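Local coordinates for crystal protein (PDB 2ZTB) that is a proteolytically activated toxin that recognizes cancer cells and, as an aerolysin-type protein, probably forms beta-barrel pores in their membranes, at residues 9-14 against 119-124; 83-88 against 169-174; 178-183 against 229-234. All coordinates share one frame; numbering follows the deposited sequence.

Contact 1: 9-14 against 119-124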
ATOM      1  N   MET A   9     -17.883  10.663   4.201  1.00 57.86           N
ATOM      2  CA  MET A   9     -18.416  10.710   5.557  1.00 57.55           C
ATOM      3  C   MET A   9     -18.037  12.034   6.237  1.00 56.72           C
ATOM      4  O   MET A   9     -17.072  12.676   5.832  1.00 56.32           O
ATOM      5  CB  MET A   9     -17.892   9.518   6.367  1.00 57.98           C
ATOM      6  CG  MET A   9     -18.092   8.131   5.697  1.00 60.92           C
ATOM      7  SD  MET A   9     -19.837   7.651   5.635  1.00 66.40           S
ATOM      8  CE  MET A   9     -20.193   7.302   7.368  1.00 66.79           C
ATOM      9  N   PHE A  10     -18.793  12.436   7.258  1.00 56.19           N
ATOM     10  CA  PHE A  10     -18.490  13.661   8.011  1.00 56.20           C
ATOM     11  C   PHE A  10     -17.129  13.630   8.715  1.00 56.60           C
ATOM     12  O   PHE A  10     -16.496  14.685   8.875  1.00 56.80           O
ATOM     13  CB  PHE A  10     -19.597  14.020   9.009  1.00 55.74           C
ATOM     14  CG  PHE A  10     -20.713  14.868   8.414  1.00 56.12           C
ATOM     15  CD1 PHE A  10     -22.005  14.372   8.315  1.00 54.82           C
ATOM     16  CD2 PHE A  10     -20.466  16.160   7.964  1.00 55.35           C
ATOM     17  CE1 PHE A  10     -23.030  15.138   7.775  1.00 54.67           C
ATOM     18  CE2 PHE A  10     -21.488  16.935   7.420  1.00 55.78           C
ATOM     19  CZ  PHE A  10     -22.771  16.425   7.323  1.00 54.57           C
ATOM     20  N   ASN A  11     -16.689  12.439   9.142  1.00 56.28           N
ATOM     21  CA  ASN A  11     -15.422  12.301   9.858  1.00 56.43           C
ATOM     22  C   ASN A  11     -14.202  12.309   8.939  1.00 56.57           C
ATOM     23  O   ASN A  11     -13.071  12.162   9.389  1.00 56.71           O
ATOM     24  CB  ASN A  11     -15.432  11.109  10.845  1.00 56.75           C
ATOM     25  CG  ASN A  11     -15.404   9.714  10.162  1.00 57.21           C
ATOM     26  OD1 ASN A  11     -15.210   8.713  10.850  1.00 59.71           O
ATOM     27  ND2 ASN A  11     -15.589   9.647   8.849  1.00 56.16           N
ATOM     28  N   GLU A  12     -14.460  12.520   7.653  1.00 56.96           N
ATOM     29  CA  GLU A  12     -13.431  12.609   6.612  1.00 57.50           C
ATOM     30  C   GLU A  12     -13.317  14.008   6.013  1.00 56.78           C
ATOM     31  O   GLU A  12     -12.500  14.222   5.119  1.00 57.23           O
ATOM     32  CB  GLU A  12     -13.804  11.713   5.440  1.00 57.69           C
ATOM     33  CG  GLU A  12     -13.668  10.263   5.679  1.00 60.72           C
ATOM     34  CD  GLU A  12     -14.032   9.495   4.437  1.00 63.42           C
ATOM     35  OE1 GLU A  12     -13.092   8.997   3.789  1.00 65.49           O
ATOM     36  OE2 GLU A  12     -15.237   9.435   4.099  1.00 61.99           O
ATOM     37  N   LEU A  13     -14.162  14.934   6.459  1.00 55.72           N
ATOM     38  CA  LEU A  13     -14.140  16.319   5.965  1.00 54.64           C
ATOM     39  C   LEU A  13     -12.778  16.986   6.118  1.00 54.03           C
ATOM     40  O   LEU A  13     -12.358  17.739   5.247  1.00 54.00           O
ATOM     41  CB  LEU A  13     -15.261  17.132   6.617  1.00 54.40           C
ATOM     42  CG  LEU A  13     -16.511  17.320   5.724  1.00 55.32           C
ATOM     43  CD1 LEU A  13     -16.925  16.095   4.907  1.00 51.92           C
ATOM     44  CD2 LEU A  13     -17.703  17.922   6.476  1.00 54.55           C
ATOM     45  N   SER A  14     -12.071  16.665   7.201  1.00 53.47           N
ATOM     46  CA  SER A  14     -10.685  17.107   7.408  1.00 52.80           C
ATOM     47  C   SER A  14      -9.744  16.676   6.287  1.00 52.84           C
ATOM     48  O   SER A  14      -8.740  17.350   6.025  1.00 52.44           O
ATOM     49  CB  SER A  14     -10.163  16.592   8.740  1.00 52.69           C
ATOM     50  OG  SER A  14     -10.167  15.173   8.748  1.00 53.62           O
ATOM     51  N   GLY A 119      -5.689  11.789   4.952  1.00 57.29           N
ATOM     52  CA  GLY A 119      -6.356  10.846   5.856  1.00 57.38           C
ATOM     53  C   GLY A 119      -7.786  10.466   5.523  1.00 57.38           C
ATOM     54  O   GLY A 119      -8.636  10.406   6.403  1.00 57.62           O
ATOM     55  N   PHE A 120      -8.053  10.237   4.250  1.00 57.61           N
ATOM     56  CA  PHE A 120      -9.288   9.607   3.832  1.00 58.63           C
ATOM     57  C   PHE A 120      -9.467   8.251   4.502  1.00 59.22           C
ATOM     58  O   PHE A 120      -8.487   7.606   4.889  1.00 59.67           O
ATOM     59  CB  PHE A 120      -9.313   9.451   2.312  1.00 58.72           C
ATOM     60  CG  PHE A 120      -9.519  10.745   1.579  1.00 58.33           C
ATOM     61  CD1 PHE A 120      -8.430  11.479   1.125  1.00 58.70           C
ATOM     62  CD2 PHE A 120     -10.805  11.240   1.369  1.00 57.47           C
ATOM     63  CE1 PHE A 120      -8.625  12.695   0.446  1.00 60.37           C
ATOM     64  CE2 PHE A 120     -11.015  12.453   0.699  1.00 56.34           C
ATOM     65  CZ  PHE A 120      -9.924  13.177   0.229  1.00 57.27           C
ATOM     66  N   LYS A 121     -10.719   7.840   4.674  1.00 59.73           N
ATOM     67  CA  LYS A 121     -11.020   6.568   5.324  1.00 60.40           C
ATOM     68  C   LYS A 121     -11.780   5.672   4.355  1.00 60.14           C
ATOM     69  O   LYS A 121     -12.984   5.531   4.455  1.00 60.72           O
ATOM     70  CB  LYS A 121     -11.829   6.795   6.612  1.00 60.30           C
ATOM     71  CG  LYS A 121     -11.196   7.777   7.593  1.00 60.85           C
ATOM     72  CD  LYS A 121     -12.015   7.916   8.870  1.00 61.29           C
ATOM     73  CE  LYS A 121     -11.321   8.819   9.874  1.00 62.89           C
ATOM     74  NZ  LYS A 121     -11.218  10.217   9.344  1.00 66.20           N
ATOM     75  N   PHE A 122     -11.066   5.096   3.400  1.00 60.51           N
ATOM     76  CA  PHE A 122     -11.640   4.121   2.473  1.00 60.19           C
ATOM     77  C   PHE A 122     -11.789   2.745   3.076  1.00 60.56           C
ATOM     78  O   PHE A 122     -10.897   2.254   3.769  1.00 60.92           O
ATOM     79  CB  PHE A 122     -10.809   4.022   1.208  1.00 59.69           C
ATOM     80  CG  PHE A 122     -10.925   5.223   0.319  1.00 59.98           C
ATOM     81  CD1 PHE A 122     -10.023   6.266   0.424  1.00 58.79           C
ATOM     82  CD2 PHE A 122     -11.939   5.301  -0.634  1.00 60.16           C
ATOM     83  CE1 PHE A 122     -10.117   7.368  -0.408  1.00 60.27           C
ATOM     84  CE2 PHE A 122     -12.045   6.405  -1.469  1.00 60.00           C
ATOM     85  CZ  PHE A 122     -11.134   7.447  -1.349  1.00 59.23           C
ATOM     86  N   THR A 123     -12.935   2.141   2.779  1.00 61.13           N
ATOM     87  CA  THR A 123     -13.340   0.837   3.267  1.00 62.00           C
ATOM     88  C   THR A 123     -13.019  -0.248   2.234  1.00 62.25           C
ATOM     89  O   THR A 123     -12.648  -1.367   2.598  1.00 61.54           O
ATOM     90  CB  THR A 123     -14.858   0.861   3.613  1.00 62.30           C
ATOM     91  OG1 THR A 123     -15.023   1.351   4.949  1.00 63.79           O
ATOM     92  CG2 THR A 123     -15.516  -0.511   3.502  1.00 63.52           C
ATOM     93  N   SER A 124     -13.142   0.091   0.952  1.00 62.73           N
ATOM     94  CA  SER A 124     -12.906  -0.900  -0.101  1.00 63.35           C
ATOM     95  C   SER A 124     -11.434  -1.168  -0.357  1.00 63.34           C
ATOM     96  O   SER A 124     -10.615  -0.256  -0.386  1.00 64.16           O
ATOM     97  CB  SER A 124     -13.648  -0.567  -1.404  1.00 63.59           C
ATOM     98  OG  SER A 124     -13.964   0.801  -1.529  1.00 65.26           O
TER

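Contact 2: 83-88 against 169-174. With EDO (1,2-ethanediol), chain G.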
ATOM      1  N   LEU A  83      24.073 -18.436   2.297  1.00 55.68           N
ATOM      2  CA  LEU A  83      22.833 -19.144   2.614  1.00 55.16           C
ATOM      3  C   LEU A  83      23.097 -20.475   3.299  1.00 54.77           C
ATOM      4  O   LEU A  83      22.246 -20.987   4.022  1.00 54.86           O
ATOM      5  CB  LEU A  83      21.979 -19.370   1.362  1.00 54.91           C
ATOM      6  CG  LEU A  83      21.387 -18.173   0.609  1.00 55.97           C
ATOM      7  CD1 LEU A  83      20.319 -18.677  -0.371  1.00 55.39           C
ATOM      8  CD2 LEU A  83      20.802 -17.116   1.558  1.00 55.14           C
ATOM      9  N   ALA A  84      24.272 -21.040   3.058  1.00 54.45           N
ATOM     10  CA  ALA A  84      24.652 -22.307   3.665  1.00 54.29           C
ATOM     11  C   ALA A  84      26.153 -22.374   3.703  1.00 54.33           C
ATOM     12  O   ALA A  84      26.823 -21.784   2.861  1.00 54.35           O
ATOM     13  CB  ALA A  84      24.090 -23.481   2.877  1.00 53.98           C
ATOM     14  N   GLN A  85      26.676 -23.082   4.695  1.00 54.57           N
ATOM     15  CA  GLN A  85      28.098 -23.282   4.825  1.00 54.85           C
ATOM     16  C   GLN A  85      28.397 -24.606   5.522  1.00 55.29           C
ATOM     17  O   GLN A  85      27.851 -24.899   6.579  1.00 54.77           O
ATOM     18  CB  GLN A  85      28.737 -22.120   5.582  1.00 54.96           C
ATOM     19  CG  GLN A  85      30.247 -22.129   5.515  1.00 54.83           C
ATOM     20  CD  GLN A  85      30.882 -21.034   6.325  1.00 55.13           C
ATOM     21  OE1 GLN A  85      31.586 -21.306   7.289  1.00 58.85           O
ATOM     22  NE2 GLN A  85      30.664 -19.795   5.933  1.00 54.05           N
ATOM     23  N   ASP A  86      29.281 -25.391   4.909  1.00 56.10           N
ATOM     24  CA  ASP A  86      29.652 -26.705   5.402  1.00 57.17           C
ATOM     25  C   ASP A  86      31.159 -26.882   5.293  1.00 57.62           C
ATOM     26  O   ASP A  86      31.787 -26.426   4.338  1.00 57.53           O
ATOM     27  CB  ASP A  86      28.917 -27.808   4.624  1.00 57.35           C
ATOM     28  CG  ASP A  86      27.430 -27.881   4.974  1.00 59.95           C
ATOM     29  OD1 ASP A  86      27.089 -28.315   6.101  1.00 62.91           O
ATOM     30  OD2 ASP A  86      26.591 -27.488   4.135  1.00 61.59           O
ATOM     31  N   THR A  87      31.735 -27.539   6.290  1.00 58.22           N
ATOM     32  CA  THR A  87      33.163 -27.784   6.310  1.00 58.76           C
ATOM     33  C   THR A  87      33.408 -29.277   6.292  1.00 59.69           C
ATOM     34  O   THR A  87      32.793 -30.011   7.064  1.00 59.98           O
ATOM     35  CB  THR A  87      33.812 -27.119   7.535  1.00 58.69           C
ATOM     36  OG1 THR A  87      33.586 -25.702   7.466  1.00 57.19           O
ATOM     37  CG2 THR A  87      35.314 -27.390   7.583  1.00 57.80           C
ATOM     38  N   LEU A  88      34.273 -29.720   5.377  1.00 60.65           N
ATOM     39  CA  LEU A  88      34.730 -31.105   5.324  1.00 61.77           C
ATOM     40  C   LEU A  88      36.095 -31.233   5.999  1.00 62.55           C
ATOM     41  O   LEU A  88      37.041 -30.529   5.639  1.00 62.54           O
ATOM     42  CB  LEU A  88      34.809 -31.604   3.872  1.00 61.62           C
ATOM     43  CG  LEU A  88      33.517 -31.735   3.051  1.00 62.15           C
ATOM     44  CD1 LEU A  88      33.817 -32.029   1.581  1.00 60.30           C
ATOM     45  CD2 LEU A  88      32.591 -32.808   3.639  1.00 62.76           C
ATOM     46  N   ARG A 169      41.049 -29.131   6.486  1.00 61.41           N
ATOM     47  CA  ARG A 169      39.623 -28.932   6.324  1.00 61.09           C
ATOM     48  C   ARG A 169      39.398 -28.062   5.095  1.00 60.19           C
ATOM     49  O   ARG A 169      40.300 -27.341   4.655  1.00 59.92           O
ATOM     50  CB  ARG A 169      39.021 -28.275   7.570  1.00 61.55           C
ATOM     51  CG  ARG A 169      39.748 -27.017   8.012  1.00 63.40           C
ATOM     52  CD  ARG A 169      39.487 -26.700   9.475  1.00 66.66           C
ATOM     53  NE  ARG A 169      40.305 -25.576   9.938  1.00 69.08           N
ATOM     54  CZ  ARG A 169      40.088 -24.298   9.611  1.00 70.49           C
ATOM     55  NH1 ARG A 169      39.084 -23.962   8.796  1.00 70.00           N
ATOM     56  NH2 ARG A 169      40.890 -23.352  10.093  1.00 70.30           N
ATOM     57  N   ARG A 170      38.186 -28.129   4.555  1.00 59.21           N
ATOM     58  CA  ARG A 170      37.817 -27.361   3.376  1.00 57.84           C
ATOM     59  C   ARG A 170      36.364 -26.924   3.484  1.00 57.06           C
ATOM     60  O   ARG A 170      35.470 -27.764   3.622  1.00 56.88           O
ATOM     61  CB  ARG A 170      38.054 -28.201   2.111  1.00 57.93           C
ATOM     62  CG  ARG A 170      38.185 -27.370   0.859  1.00 57.55           C
ATOM     63  CD  ARG A 170      38.950 -28.075  -0.256  1.00 57.16           C
ATOM     64  NE  ARG A 170      39.070 -27.158  -1.387  1.00 56.22           N
ATOM     65  CZ  ARG A 170      39.352 -27.505  -2.638  1.00 56.56           C
ATOM     66  NH1 ARG A 170      39.565 -28.774  -2.974  1.00 55.82           N
ATOM     67  NH2 ARG A 170      39.418 -26.558  -3.564  1.00 56.95           N
ATOM     68  N   THR A 171      36.143 -25.611   3.418  1.00 55.89           N
ATOM     69  CA  THR A 171      34.812 -25.011   3.540  1.00 55.13           C
ATOM     70  C   THR A 171      34.122 -24.808   2.177  1.00 54.77           C
ATOM     71  O   THR A 171      34.754 -24.385   1.196  1.00 54.84           O
ATOM     72  CB  THR A 171      34.872 -23.659   4.312  1.00 55.04           C
ATOM     73  OG1 THR A 171      35.427 -23.880   5.610  1.00 55.00           O
ATOM     74  CG2 THR A 171      33.507 -23.066   4.496  1.00 53.64           C
ATOM     75  N   ILE A 172      32.832 -25.131   2.139  1.00 53.82           N
ATOM     76  CA  ILE A 172      31.977 -24.938   0.971  1.00 53.15           C
ATOM     77  C   ILE A 172      30.812 -24.037   1.379  1.00 52.61           C
ATOM     78  O   ILE A 172      30.192 -24.261   2.411  1.00 52.41           O
ATOM     79  CB  ILE A 172      31.426 -26.288   0.430  1.00 53.18           C
ATOM     80  CG1 ILE A 172      32.572 -27.216   0.002  1.00 54.17           C
ATOM     81  CG2 ILE A 172      30.450 -26.074  -0.723  1.00 52.21           C
ATOM     82  CD1 ILE A 172      32.906 -28.282   1.017  1.00 54.99           C
ATOM     83  N   GLN A 173      30.536 -23.010   0.578  1.00 51.92           N
ATOM     84  CA  GLN A 173      29.411 -22.121   0.835  1.00 52.00           C
ATOM     85  C   GLN A 173      28.411 -22.123  -0.300  1.00 50.93           C
ATOM     86  O   GLN A 173      28.777 -22.303  -1.457  1.00 50.27           O
ATOM     87  CB  GLN A 173      29.883 -20.682   1.101  1.00 51.98           C
ATOM     88  CG  GLN A 173      30.998 -20.580   2.165  1.00 53.98           C
ATOM     89  CD  GLN A 173      31.647 -19.209   2.210  1.00 54.18           C
ATOM     90  OE1 GLN A 173      31.914 -18.604   1.173  1.00 57.46           O
ATOM     91  NE2 GLN A 173      31.920 -18.718   3.417  1.00 55.87           N
ATOM     92  N   LEU A 174      27.139 -21.927   0.051  1.00 50.42           N
ATOM     93  CA  LEU A 174      26.122 -21.579  -0.921  1.00 49.95           C
ATOM     94  C   LEU A 174      25.847 -20.095  -0.755  1.00 49.43           C
ATOM     95  O   LEU A 174      25.503 -19.637   0.337  1.00 49.61           O
ATOM     96  CB  LEU A 174      24.844 -22.403  -0.722  1.00 50.02           C
ATOM     97  CG  LEU A 174      23.676 -22.134  -1.688  1.00 50.76           C
ATOM     98  CD1 LEU A 174      24.013 -22.514  -3.117  1.00 50.14           C
ATOM     99  CD2 LEU A 174      22.449 -22.876  -1.230  1.00 50.61           C
TER
HETATM  100  C1  EDO G1008      23.175 -28.706   4.849  1.00 70.81           C
HETATM  101  O1  EDO G1008      23.816 -27.766   3.974  1.00 67.17           O
HETATM  102  C2  EDO G1008      22.862 -28.022   6.176  1.00 72.13           C
HETATM  103  O2  EDO G1008      21.888 -28.762   6.928  1.00 73.99           O

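Contact 3: 178-183 against 229-234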
ATOM      1  N   ILE A 178      20.814 -10.681  -3.029  1.00 51.54           N
ATOM      2  CA  ILE A 178      19.476 -10.297  -2.639  1.00 52.71           C
ATOM      3  C   ILE A 178      19.085  -9.053  -3.430  1.00 53.16           C
ATOM      4  O   ILE A 178      19.854  -8.091  -3.510  1.00 53.24           O
ATOM      5  CB  ILE A 178      19.369 -10.051  -1.120  1.00 52.88           C
ATOM      6  CG1 ILE A 178      19.709 -11.329  -0.340  1.00 53.10           C
ATOM      7  CG2 ILE A 178      17.972  -9.550  -0.747  1.00 52.93           C
ATOM      8  CD1 ILE A 178      19.781 -11.098   1.191  1.00 53.55           C
ATOM      9  N   ALA A 179      17.900  -9.106  -4.034  1.00 53.61           N
ATOM     10  CA  ALA A 179      17.320  -7.958  -4.725  1.00 54.18           C
ATOM     11  C   ALA A 179      16.183  -7.381  -3.893  1.00 54.83           C
ATOM     12  O   ALA A 179      15.233  -8.100  -3.552  1.00 55.15           O
ATOM     13  CB  ALA A 179      16.809  -8.352  -6.105  1.00 53.33           C
ATOM     14  N   LYS A 180      16.305  -6.102  -3.542  1.00 55.07           N
ATOM     15  CA  LYS A 180      15.172  -5.347  -3.043  1.00 55.94           C
ATOM     16  C   LYS A 180      14.628  -4.549  -4.222  1.00 55.21           C
ATOM     17  O   LYS A 180      15.237  -3.568  -4.681  1.00 55.19           O
ATOM     18  CB  LYS A 180      15.549  -4.425  -1.872  1.00 56.45           C
ATOM     19  CG  LYS A 180      14.381  -3.522  -1.428  1.00 60.01           C
ATOM     20  CD  LYS A 180      14.852  -2.130  -0.940  1.00 65.63           C
ATOM     21  CE  LYS A 180      13.740  -1.099  -1.158  1.00 68.35           C
ATOM     22  NZ  LYS A 180      13.896   0.148  -0.331  1.00 71.67           N
ATOM     23  N   GLU A 181      13.497  -5.006  -4.733  1.00 54.75           N
ATOM     24  CA  GLU A 181      12.846  -4.336  -5.848  1.00 54.37           C
ATOM     25  C   GLU A 181      11.630  -3.589  -5.334  1.00 54.67           C
ATOM     26  O   GLU A 181      10.941  -4.052  -4.412  1.00 54.13           O
ATOM     27  CB  GLU A 181      12.435  -5.336  -6.915  1.00 54.10           C
ATOM     28  CG  GLU A 181      13.603  -6.052  -7.591  1.00 53.05           C
ATOM     29  CD  GLU A 181      13.116  -7.109  -8.543  1.00 51.86           C
ATOM     30  OE1 GLU A 181      12.549  -8.106  -8.061  1.00 50.92           O
ATOM     31  OE2 GLU A 181      13.269  -6.931  -9.775  1.00 52.74           O
ATOM     32  N   SER A 182      11.378  -2.420  -5.907  1.00 54.59           N
ATOM     33  CA  SER A 182      10.198  -1.665  -5.511  1.00 54.96           C
ATOM     34  C   SER A 182       9.686  -0.702  -6.563  1.00 54.40           C
ATOM     35  O   SER A 182      10.400  -0.314  -7.480  1.00 53.98           O
ATOM     36  CB  SER A 182      10.423  -0.937  -4.178  1.00 54.31           C
ATOM     37  OG  SER A 182      11.423   0.042  -4.327  1.00 55.59           O
ATOM     38  N   ALA A 183       8.418  -0.341  -6.402  1.00 54.59           N
ATOM     39  CA  ALA A 183       7.787   0.681  -7.196  1.00 54.53           C
ATOM     40  C   ALA A 183       6.918   1.522  -6.285  1.00 54.87           C
ATOM     41  O   ALA A 183       6.165   0.989  -5.468  1.00 55.01           O
ATOM     42  CB  ALA A 183       6.949   0.049  -8.306  1.00 54.04           C
ATOM     43  N   THR A 229       3.881   2.166  -1.778  1.00 58.47           N
ATOM     44  CA  THR A 229       5.020   1.450  -2.331  1.00 58.26           C
ATOM     45  C   THR A 229       4.740  -0.048  -2.327  1.00 58.71           C
ATOM     46  O   THR A 229       4.140  -0.589  -1.398  1.00 58.06           O
ATOM     47  CB  THR A 229       6.303   1.737  -1.520  1.00 57.91           C
ATOM     48  OG1 THR A 229       6.478   3.151  -1.414  1.00 56.57           O
ATOM     49  CG2 THR A 229       7.553   1.127  -2.206  1.00 57.94           C
ATOM     50  N   VAL A 230       5.187  -0.707  -3.384  1.00 60.05           N
ATOM     51  CA  VAL A 230       5.172  -2.170  -3.458  1.00 60.97           C
ATOM     52  C   VAL A 230       6.622  -2.658  -3.567  1.00 61.56           C
ATOM     53  O   VAL A 230       7.345  -2.262  -4.477  1.00 61.46           O
ATOM     54  CB  VAL A 230       4.211  -2.693  -4.567  1.00 60.80           C
ATOM     55  CG1 VAL A 230       4.506  -2.059  -5.919  1.00 61.01           C
ATOM     56  CG2 VAL A 230       4.232  -4.220  -4.649  1.00 62.62           C
ATOM     57  N   THR A 231       7.050  -3.433  -2.564  1.00 62.24           N
ATOM     58  CA  THR A 231       8.400  -3.989  -2.465  1.00 62.72           C
ATOM     59  C   THR A 231       8.400  -5.532  -2.573  1.00 63.04           C
ATOM     60  O   THR A 231       7.412  -6.201  -2.224  1.00 63.64           O
ATOM     61  CB  THR A 231       9.082  -3.555  -1.178  1.00 62.60           C
ATOM     62  OG1 THR A 231       9.133  -2.125  -1.132  1.00 64.76           O
ATOM     63  CG2 THR A 231      10.511  -4.069  -1.101  1.00 63.56           C
ATOM     64  N   ASN A 232       9.484  -6.073  -3.132  1.00 62.36           N
ATOM     65  CA  ASN A 232       9.713  -7.513  -3.192  1.00 61.50           C
ATOM     66  C   ASN A 232      11.178  -7.736  -2.840  1.00 60.50           C
ATOM     67  O   ASN A 232      12.050  -7.035  -3.359  1.00 60.33           O
ATOM     68  CB  ASN A 232       9.338  -8.091  -4.569  1.00 61.34           C
ATOM     69  CG  ASN A 232       9.298  -9.633  -4.584  1.00 62.12           C
ATOM     70  OD1 ASN A 232       8.249 -10.238  -4.394  1.00 61.40           O
ATOM     71  ND2 ASN A 232      10.452 -10.264  -4.800  1.00 63.49           N
ATOM     72  N   VAL A 233      11.430  -8.638  -1.890  1.00 59.34           N
ATOM     73  CA  VAL A 233      12.805  -9.040  -1.527  1.00 58.25           C
ATOM     74  C   VAL A 233      12.972 -10.526  -1.868  1.00 57.78           C
ATOM     75  O   VAL A 233      12.208 -11.381  -1.405  1.00 57.42           O
ATOM     76  CB  VAL A 233      13.185  -8.692  -0.049  1.00 58.63           C
ATOM     77  CG1 VAL A 233      14.663  -8.996   0.242  1.00 58.13           C
ATOM     78  CG2 VAL A 233      12.931  -7.200   0.247  1.00 58.10           C
ATOM     79  N   SER A 234      13.924 -10.815  -2.754  1.00 57.20           N
ATOM     80  CA  SER A 234      14.177 -12.195  -3.184  1.00 56.53           C
ATOM     81  C   SER A 234      15.663 -12.447  -3.419  1.00 55.61           C
ATOM     82  O   SER A 234      16.464 -11.510  -3.558  1.00 55.69           O
ATOM     83  CB  SER A 234      13.347 -12.554  -4.421  1.00 56.85           C
ATOM     84  OG  SER A 234      13.712 -11.763  -5.541  1.00 58.10           O
TER
HETATM   85  O   HOH W   1      12.817  -9.267  -5.663  1.00 45.19           O

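Contact 1: 9-14 against 119-124
Two hydrogen bonds join the loop 119-124 to the 3-10 turn at 10-14, and in both of them K121 is the donor. Its backbone N meets OE1 of E12 at 2.8 Å in a fairly straight bond (163° at the hydrogen), coming from above the carboxylate plane. At the far end of the same residue, a bend at chi4 (64°) brings NZ of K121 to the carbonyl O of N11, 2.7 Å away and again above the plane of the acceptor.

The other carboxylate oxygen faces back: M9 N donates to E12 OE2 at 2.9 Å, meeting the anti lone pair of that oxygen, and K63 adds a salt bridge to OE2. Both oxygens of this buried acid are therefore held, and the nearby positive charge probably keeps it ionised.

Van der Waals contact fills the rest. The side chains of E12 and K121 slide past each other in opposite directions, CG of E12 4.0 Å from CG of K121. Those of K121 and N11 cross obliquely, CD of K121 3.8 Å from OD1 of N11. E12 OE1 also lies at the edge of the F120 ring.

This is loop-to-loop packing through a buried carboxylate, joining the segment after strand 4-7 to the lead-in of the hairpin 126-132/136-142.

Contact 2: 83-88 against 169-174
T87 and T171 share the same first torsion (chi1 -60° and -58°), OG1 anti to the carbonyl carbon and CG2 anti to the backbone N, so across a non-hydrogen-bonded pair the OG1 atoms of T87 and T171 come together as a hydrogen bond of 3.2 Å, either one able to give the proton. The methyls go elsewhere: CG2 of T171 lies 3.5 Å from CG of Q85, whose chain is thrown out anti to its own backbone N, and CG2 of T87 runs beside CB of R169.

Beneath these side chains is an antiparallel ladder between strands 61-90 and 168-199, part of the long, twisted sheet of an aerolysin-type toxin. The pairs D86-I172 and L88-R170 are regular, and the bond from I172 N to D86 O (2.8 Å) is nearly linear. At A84 the register slips into a classic beta bulge: L83 N and A84 N both donate to L174 O, at 2.7 and 3.3 Å, the first nearly along the C=O axis and the second on a lone pair.

On the other face, L88 CD1 touches I172 CD1 at 3.9 Å and CB of A84 meets CB of L174 at 3.8 Å. V162 of strand 147-164 packs on L88 and I172, and I102 of strand 96-116 on A84. R170 starts on this face, and its end runs away from 83-88, where NH1 bonds to T163 O and NE to Q243 O. D86, on this same face, accepts a bond on OD2 from O1 of an ethanediol (2.8 Å), probably from the crystallisation liquor, which T103 N also holds.

Contact 3: 178-183 against 229-234
A183, S234 and E181 lose the most surface here, and all three put their side chains on one face of the sheet, together with A179, N232 and V230. A183 sits opposite V230 in a hydrogen-bonded pair. Its CB rests 4.0 Å from V230 CG1, a methyl placed in the crowded position between the backbone N and carbonyl carbon (chi1 53°), and K130 packs over both residues.

E181, paired with N232, stretches its chain out beyond CG and ends beside a water. That water is hydrogen-bonded to OE1 of E181 at 2.7 Å and accepts from ND2 of N232, also at 2.7 Å; it lies within weak bonding distance of N232 O as well. S234 OG is hydrogen-bonded to the same water at 2.7 Å. One water thus ties three buried polar side chains from two strands together.

The face matters because strand 126-132 and the turn after it pack on it; they belong to the hairpin with 136-142, the likely membrane-inserting element by analogy with other aerolysin-type toxins. E181 grips that turn, OE1 accepting from G135 N and OE2 from I134 N, while OD1 of N232 is taken by S110 OG.

Under all this runs a regular antiparallel ladder, its strand directions 164° apart. E181 and N232 exchange two backbone bonds, N of each to O of the other, both of 2.8 Å. The pairs A179-S234 and A183-V230 also exchange two each, the longest from S234 N to A179 O at 3.1 Å. On the face of K180, S182, T231 and V233, the side chain of V233 crosses that of I178 obliquely, CG1 of V233 3.5 Å from CG2 of I178, and OG1 of T231 comes equally near CB of S182. K180 lies with its CG against T231 CG2 before the chain runs on to an exposed end.

Contacts 2 and 3 belong to one sheet and share strand 168-199, which pairs with 61-90 in the first and with 223-247 in the second; their centres lie about 29 Å apart. Contact 2 is a surface contact, its centre about 40 Å from the chain's centre, with a threonine pair and an apolar strip on its two faces. Contact 3, partly buried and nearer the middle, hides polar groups under the hairpin and satisfies them with water and amides. Contact 1 is the buried one, although N11 and K121 are exposed; on the opposite side of the chain's centre from contact 2, it joins loops rather than strands and relies on a carboxylate and a lysine instead of a backbone ladder.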